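Local coordinates for protein nucleoside kinase (PDB 2C4E) that phosphorylates a broad range of nucleosides, inosine, guanosine and cytidine best, to their monophosphates with ATP as preferred phosphate donor and magnesium or manganese as cofactor, at residues N125-F129 against K150-N155; E6-G12 against V57-S63; C266-G270 against V293-L297. All coordinates share one frame; numbering follows the deposited sequence. Where two conformers were deposited one is given.

Interaction 1: N125-F129 against K150-N155; sequences NPPNF and KAYGNN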
# COMPACT_ATOMS: atom_id res chain seq x y z
N ASN A 125 -17.97 22.50 -6.91
CA ASN A 125 -17.91 23.81 -6.29
C ASN A 125 -18.54 23.71 -4.91
O ASN A 125 -19.42 22.89 -4.68
CB ASN A 125 -18.60 24.85 -7.17
CG ASN A 125 -17.81 25.15 -8.44
OD1 ASN A 125 -16.71 25.69 -8.39
ND2 ASN A 125 -18.35 24.76 -9.58
N PRO A 126 -18.04 24.49 -3.96
CA PRO A 126 -18.58 24.43 -2.59
C PRO A 126 -20.03 24.89 -2.47
O PRO A 126 -20.45 25.79 -3.19
CB PRO A 126 -17.64 25.33 -1.78
CG PRO A 126 -16.91 26.19 -2.78
CD PRO A 126 -16.95 25.47 -4.10
N PRO A 127 -20.78 24.30 -1.55
CA PRO A 127 -22.13 24.79 -1.25
C PRO A 127 -22.03 26.00 -0.35
O PRO A 127 -20.94 26.30 0.14
CB PRO A 127 -22.76 23.62 -0.51
CG PRO A 127 -21.65 22.99 0.19
CD PRO A 127 -20.43 23.15 -0.70
N ASN A 128 -23.15 26.68 -0.12
CA ASN A 128 -23.22 27.62 0.98
C ASN A 128 -23.09 26.82 2.28
O ASN A 128 -23.57 25.68 2.39
CB ASN A 128 -24.51 28.43 0.96
CG ASN A 128 -24.57 29.41 -0.21
OD1 ASN A 128 -25.42 29.30 -1.10
ND2 ASN A 128 -23.63 30.37 -0.23
N PHE A 129 -22.39 27.40 3.24
CA PHE A 129 -22.21 26.82 4.55
C PHE A 129 -23.04 27.62 5.52
O PHE A 129 -23.07 28.85 5.45
CB PHE A 129 -20.74 26.90 4.94
CG PHE A 129 -19.81 26.18 4.00
CD1 PHE A 129 -19.75 24.81 4.00
CD2 PHE A 129 -19.01 26.87 3.10
CE1 PHE A 129 -18.90 24.13 3.15
CE2 PHE A 129 -18.17 26.18 2.25
CZ PHE A 129 -18.12 24.82 2.29
N LYS A 150 -15.71 31.71 -0.64
CA LYS A 150 -17.17 31.69 -0.47
C LYS A 150 -17.62 31.93 0.98
O LYS A 150 -18.62 32.63 1.23
CB LYS A 150 -17.74 30.36 -0.96
CG LYS A 150 -19.26 30.38 -1.19
CD LYS A 150 -19.72 29.06 -1.78
CE LYS A 150 -21.22 29.04 -1.99
NZ LYS A 150 -21.67 29.98 -3.04
N ALA A 151 -16.89 31.35 1.92
CA ALA A 151 -17.26 31.40 3.33
C ALA A 151 -16.84 32.70 3.99
O ALA A 151 -17.54 33.23 4.85
CB ALA A 151 -16.64 30.23 4.07
N TYR A 152 -15.71 33.26 3.60
CA TYR A 152 -15.19 34.42 4.32
C TYR A 152 -16.20 35.58 4.29
O TYR A 152 -16.76 35.93 3.26
CB TYR A 152 -13.85 34.84 3.74
CG TYR A 152 -13.09 35.87 4.54
CD1 TYR A 152 -12.42 35.52 5.71
CD2 TYR A 152 -13.05 37.20 4.12
CE1 TYR A 152 -11.71 36.48 6.45
CE2 TYR A 152 -12.35 38.15 4.85
CZ TYR A 152 -11.68 37.78 6.01
OH TYR A 152 -10.98 38.73 6.71
N GLY A 153 -16.41 36.16 5.46
CA GLY A 153 -17.34 37.25 5.61
C GLY A 153 -18.74 36.77 5.91
O GLY A 153 -19.63 37.58 6.07
N ASN A 154 -18.91 35.45 6.00
CA ASN A 154 -20.19 34.84 6.35
C ASN A 154 -19.89 33.90 7.52
O ASN A 154 -20.26 34.19 8.65
CB ASN A 154 -20.77 34.10 5.14
CG ASN A 154 -22.09 33.39 5.44
OD1 ASN A 154 -22.59 32.61 4.62
ND2 ASN A 154 -22.66 33.68 6.59
N ASN A 155 -19.19 32.81 7.24
CA ASN A 155 -18.70 31.90 8.27
C ASN A 155 -17.29 32.29 8.65
O ASN A 155 -16.54 32.83 7.83
CB ASN A 155 -18.65 30.46 7.74
CG ASN A 155 -19.75 30.19 6.77
OD1 ASN A 155 -19.61 30.44 5.57
ND2 ASN A 155 -20.89 29.74 7.29
O HOH W 1 -22.22 32.47 -2.07
O HOH W 2 -20.74 29.95 3.13
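N155 bonds to F129 O and K150 lies along P126-N128 in a loop-to-helix-end contact at the periphery of the ribokinase fold, at the entry to the beta-alpha-beta crossover formed by strand 131-136, helix 141-151 and strand 156-159. K150 reaches along the loop with CG trans to its own N (chi1 -164°) and bends only at the last torsion; CE lies 3.5 Å from P127 O, while CD passes CG of P126. The side chain of N128 crosses that of K150 at about a right angle, and since N128 ND2 and K150 NZ are both donors, a water accepts from each instead. Deeper in, the F129 ring receives CB of A151 at 4.2 Å from its CD2 and packs on V134 and L62. A151 O accepts from both N154 N and N155 N, which holds the turn after the helix. N155 fastens the loop: its OD1 accepts a hydrogen bond from a water that in turn accepts from F129 N. F129 O accepts hydrogen bonds from K4 NZ, which bonds N154 OD1 too, and from N155 ND2, itself also bonded to T131 O; the N155 bond, 3.0 Å long, arrives from above the carbonyl plane.

Interaction 2: E6-G12 against V57-S63; sequences EKITCVG and VNSELLS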
# COMPACT_ATOMS: atom_id res chain seq x y z
N GLU A 6 -24.42 26.85 15.37
CA GLU A 6 -23.43 26.27 16.34
C GLU A 6 -22.77 24.94 15.97
O GLU A 6 -22.89 23.91 16.65
CB GLU A 6 -24.07 26.15 17.73
CG GLU A 6 -24.25 27.49 18.44
CD GLU A 6 -25.24 27.44 19.59
OE1 GLU A 6 -25.73 26.34 19.93
OE2 GLU A 6 -25.53 28.51 20.16
N LYS A 7 -21.96 25.02 14.91
CA LYS A 7 -21.55 23.83 14.23
C LYS A 7 -20.28 24.21 13.47
O LYS A 7 -19.97 25.38 13.27
CB LYS A 7 -22.69 23.36 13.32
CG LYS A 7 -22.62 21.97 12.65
CD LYS A 7 -23.98 21.57 12.05
CE LYS A 7 -24.09 20.07 11.73
NZ LYS A 7 -25.39 19.70 11.07
N ILE A 8 -19.53 23.20 13.09
CA ILE A 8 -18.31 23.39 12.34
C ILE A 8 -18.35 22.47 11.13
O ILE A 8 -18.68 21.30 11.26
CB ILE A 8 -17.09 23.04 13.21
CG1 ILE A 8 -17.06 23.94 14.45
CG2 ILE A 8 -15.80 23.19 12.39
CD1 ILE A 8 -15.97 23.61 15.44
N THR A 9 -18.02 23.03 9.97
CA THR A 9 -17.84 22.28 8.74
C THR A 9 -16.35 22.01 8.58
O THR A 9 -15.54 22.92 8.73
CB THR A 9 -18.30 23.12 7.54
OG1 THR A 9 -19.69 23.46 7.68
CG2 THR A 9 -18.21 22.29 6.26
N CYS A 10 -15.98 20.76 8.35
CA CYS A 10 -14.61 20.40 8.03
C CYS A 10 -14.53 19.96 6.59
O CYS A 10 -15.28 19.08 6.18
CB CYS A 10 -14.14 19.24 8.90
SG CYS A 10 -14.07 19.69 10.64
N VAL A 11 -13.63 20.58 5.84
CA VAL A 11 -13.48 20.36 4.42
C VAL A 11 -12.10 19.75 4.19
O VAL A 11 -11.09 20.21 4.73
CB VAL A 11 -13.56 21.70 3.63
CG1 VAL A 11 -13.30 21.47 2.16
CG2 VAL A 11 -14.91 22.37 3.85
N GLY A 12 -12.07 18.68 3.42
CA GLY A 12 -10.81 18.08 3.04
C GLY A 12 -10.86 16.57 3.12
O GLY A 12 -11.92 15.95 3.06
N VAL A 57 -19.48 19.06 20.03
CA VAL A 57 -19.82 20.11 19.08
C VAL A 57 -20.22 19.43 17.79
O VAL A 57 -19.57 18.48 17.36
CB VAL A 57 -18.66 21.10 18.87
CG1 VAL A 57 -18.97 22.07 17.72
CG2 VAL A 57 -18.37 21.83 20.17
N ASN A 58 -21.32 19.89 17.20
CA ASN A 58 -21.84 19.23 16.02
C ASN A 58 -20.94 19.56 14.86
O ASN A 58 -20.57 20.71 14.69
CB ASN A 58 -23.28 19.67 15.75
CG ASN A 58 -24.25 19.16 16.79
OD1 ASN A 58 -24.20 18.00 17.18
ND2 ASN A 58 -25.12 20.03 17.27
N SER A 59 -20.51 18.55 14.12
CA SER A 59 -19.68 18.79 12.96
C SER A 59 -20.32 18.19 11.73
O SER A 59 -21.18 17.31 11.79
CB SER A 59 -18.27 18.23 13.16
OG SER A 59 -18.28 16.83 13.36
N GLU A 60 -19.90 18.71 10.59
CA GLU A 60 -20.30 18.18 9.31
C GLU A 60 -19.04 18.06 8.47
O GLU A 60 -18.09 18.80 8.66
CB GLU A 60 -21.35 19.07 8.64
CG GLU A 60 -20.93 20.48 8.26
CD GLU A 60 -22.04 21.24 7.52
OE1 GLU A 60 -23.21 20.82 7.59
OE2 GLU A 60 -21.75 22.28 6.87
N LEU A 61 -19.05 17.13 7.54
CA LEU A 61 -17.88 16.80 6.75
C LEU A 61 -18.15 16.98 5.27
O LEU A 61 -19.22 16.56 4.77
CB LEU A 61 -17.50 15.36 7.07
CG LEU A 61 -16.16 14.76 6.65
CD1 LEU A 61 -14.99 15.49 7.24
CD2 LEU A 61 -16.16 13.31 7.11
N LEU A 62 -17.22 17.61 4.57
CA LEU A 62 -17.27 17.73 3.12
C LEU A 62 -15.97 17.12 2.58
O LEU A 62 -14.90 17.70 2.76
CB LEU A 62 -17.40 19.19 2.67
CG LEU A 62 -17.83 19.39 1.21
CD1 LEU A 62 -18.21 20.84 1.00
CD2 LEU A 62 -16.73 18.97 0.23
N SER A 63 -16.10 15.95 1.96
CA SER A 63 -14.98 15.22 1.37
C SER A 63 -15.45 14.48 0.13
O SER A 63 -16.64 14.22 -0.03
CB SER A 63 -14.43 14.16 2.34
OG SER A 63 -14.15 14.70 3.62
O HOH W 3 -22.89 21.91 18.81
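T9 and E60 meet in the parallel pairing of strands 7-11 and 58-62, part of the large, mainly parallel sheet of the ribokinase fold, with 58-62 as its outermost strand within this chain. The strand axes approach to 4.7 Å and diverge by 23°. Backbone bonds alternate in the parallel manner: I8 N reaches N58 O, I8 O receives E60 N, C10 N donates to E60 O over 2.9 Å, C10 O receives L62 N, and G12 N closes on L62 O.

On the face bearing T9, V11, E60 and L62, the E60 side chain leaves in the sterically crowded position between N and carbonyl carbon (chi1 64°), which swings its CG to within 3.3 Å of T9 OG1. The T9 hydroxyl then donates to E60 OE2 over 2.5 Å, meeting the anti side of the carboxylate 24° out of its plane. T131 OG1 is a second partner of T9 OG1, while K87 forms a long, weak ion pair with E60 OE1. V11 CG2 rests against CB of L62, and F143 of helix 141-151 packs on both residues. The other face carries I8, C10 and L61: I8 CD1 touches V57 CG1 at 4.1 Å, and C10 CB faces L61 CD1. Helix 44-54 covers I8, C10 and V57 through A49 and I52, and helix 245-258 packs on I8 through L254 and V258. S59 OG is bonded to A49 O.

Beyond the strands, the side chain of S63 lies about 7 Å from G43, a substrate-binding residue. Its OG, also bonded to T14 OG1, donates to G12 O over 2.6 Å, nearly along the C=O axis.

Interaction 3: C266-G270 against V293-L297; sequences CGLIG and VVERL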
# COMPACT_ATOMS: atom_id res chain seq x y z
N CYS A 266 -8.93 28.29 24.42
CA CYS A 266 -9.00 27.49 23.21
C CYS A 266 -7.68 26.78 22.98
O CYS A 266 -7.66 25.59 22.66
CB CYS A 266 -9.35 28.34 22.00
SG CYS A 266 -11.04 28.97 22.04
N GLY A 267 -6.57 27.50 23.17
CA GLY A 267 -5.25 26.91 23.02
C GLY A 267 -5.00 25.79 24.00
O GLY A 267 -4.46 24.75 23.63
N LEU A 268 -5.40 26.00 25.25
CA LEU A 268 -5.20 25.02 26.32
C LEU A 268 -6.03 23.76 26.07
O LEU A 268 -5.54 22.66 26.27
CB LEU A 268 -5.55 25.62 27.68
CG LEU A 268 -4.63 26.73 28.20
CD1 LEU A 268 -5.31 27.48 29.36
CD2 LEU A 268 -3.29 26.17 28.64
N ILE A 269 -7.26 23.93 25.60
CA ILE A 269 -8.08 22.79 25.23
C ILE A 269 -7.47 22.05 24.05
O ILE A 269 -7.46 20.83 24.04
CB ILE A 269 -9.53 23.24 24.94
CG1 ILE A 269 -10.21 23.73 26.22
CG2 ILE A 269 -10.31 22.13 24.25
CD1 ILE A 269 -10.62 22.64 27.20
N GLY A 270 -6.97 22.78 23.05
CA GLY A 270 -6.29 22.14 21.93
C GLY A 270 -5.13 21.27 22.41
O GLY A 270 -4.99 20.10 22.03
N VAL A 293 -11.12 16.20 28.78
CA VAL A 293 -10.12 17.19 28.43
C VAL A 293 -10.03 18.26 29.52
O VAL A 293 -8.94 18.66 29.92
CB VAL A 293 -10.44 17.84 27.07
CG1 VAL A 293 -9.65 19.12 26.87
CG2 VAL A 293 -10.15 16.86 25.96
N VAL A 294 -11.19 18.71 30.00
CA VAL A 294 -11.20 19.71 31.07
C VAL A 294 -10.50 19.15 32.31
O VAL A 294 -9.71 19.85 32.95
CB VAL A 294 -12.64 20.20 31.38
CG1 VAL A 294 -12.66 21.11 32.60
CG2 VAL A 294 -13.21 20.93 30.16
N GLU A 295 -10.75 17.88 32.62
CA GLU A 295 -10.16 17.23 33.78
C GLU A 295 -8.63 17.17 33.69
O GLU A 295 -7.94 17.33 34.69
CB GLU A 295 -10.72 15.81 33.93
CG GLU A 295 -10.37 15.09 35.22
CD GLU A 295 -10.90 13.67 35.25
OE1 GLU A 295 -11.05 13.06 34.17
OE2 GLU A 295 -11.17 13.15 36.36
N ARG A 296 -8.11 16.94 32.49
CA ARG A 296 -6.67 16.81 32.32
C ARG A 296 -5.96 18.14 32.49
O ARG A 296 -4.89 18.19 33.09
CB ARG A 296 -6.32 16.18 30.98
CG ARG A 296 -4.87 15.86 30.87
CD ARG A 296 -4.53 14.97 29.72
NE ARG A 296 -4.70 13.56 30.05
CZ ARG A 296 -4.34 12.57 29.24
NH1 ARG A 296 -3.78 12.85 28.07
NH2 ARG A 296 -4.51 11.30 29.60
N LEU A 297 -6.56 19.22 31.98
CA LEU A 297 -6.06 20.58 32.20
C LEU A 297 -6.09 20.98 33.67
O LEU A 297 -5.31 21.83 34.09
CB LEU A 297 -6.88 21.60 31.42
CG LEU A 297 -6.61 21.80 29.94
CD1 LEU A 297 -7.58 22.83 29.38
CD2 LEU A 297 -5.17 22.22 29.69
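L297 lays its two methyls against the backbone of L268, while I269 reaches V293 and L297 with its CD1, where helix 263-277 crosses the C-terminal helix 290-299. The short helical segments run nearly perpendicular, at 99°, with axes 10.2 Å apart. CD1 and CD2 of L297 both lie near L268 O, CD2 at 3.5 Å, and CD1 is also 3.8 Å from CB of L268. The I269 and L297 side chains cross at about a right angle, meeting CD1 to CD1 at 3.7 Å. I269 gets there by folding its CG1 branch: with chi1 -67° and chi2 -75° the chain brings the terminal methyl up against the second helix. That same CD1 touches CG1 of V293 at 3.7 Å, while CG2 of V294 lies farther off, at 4.3 Å. V293 is placed with CG1 trans to its N, directing this methyl at I269, whose CG2 it also approaches.

Around this patch, A272 touches both V293 and L297, I234 packs on L297, and A256 of helix 245-258 backs I269. Replacing L297 with an alanine would probably open a gap over L268 O and leave the I269 CD1 methyl with V293 and V294 as its remaining partners across the helices. Apart from L268 O, against which L297 rests, the meeting groups are aliphatic, so the hold depends on close methyl fit and the exclusion of water rather than on directional polar bonds.

How the interactions relate
From the N terminus, interaction 2 comes first: strand 7-11 pairs with 58-62, closing a loop that holds strands 15-21 and 33-42 and helix 44-54. Interaction 1 follows, closing the shorter excursion through strand 131-136 and helix 141-151. Interaction 3 closes last, joining helix 263-277 to the C-terminal helix 290-299. The three are in series, neither nested nor crossed. Interactions 1 and 2 touch: P127 CD lies 3.6 Å from L62 CD1, and F129 CE1 packs on T9 CG2, so the loop covers part of the face bearing T9 and L62. Interaction 3 stands apart, its centre about 21 Å from that of interaction 2, with helix 245-258 lying against both.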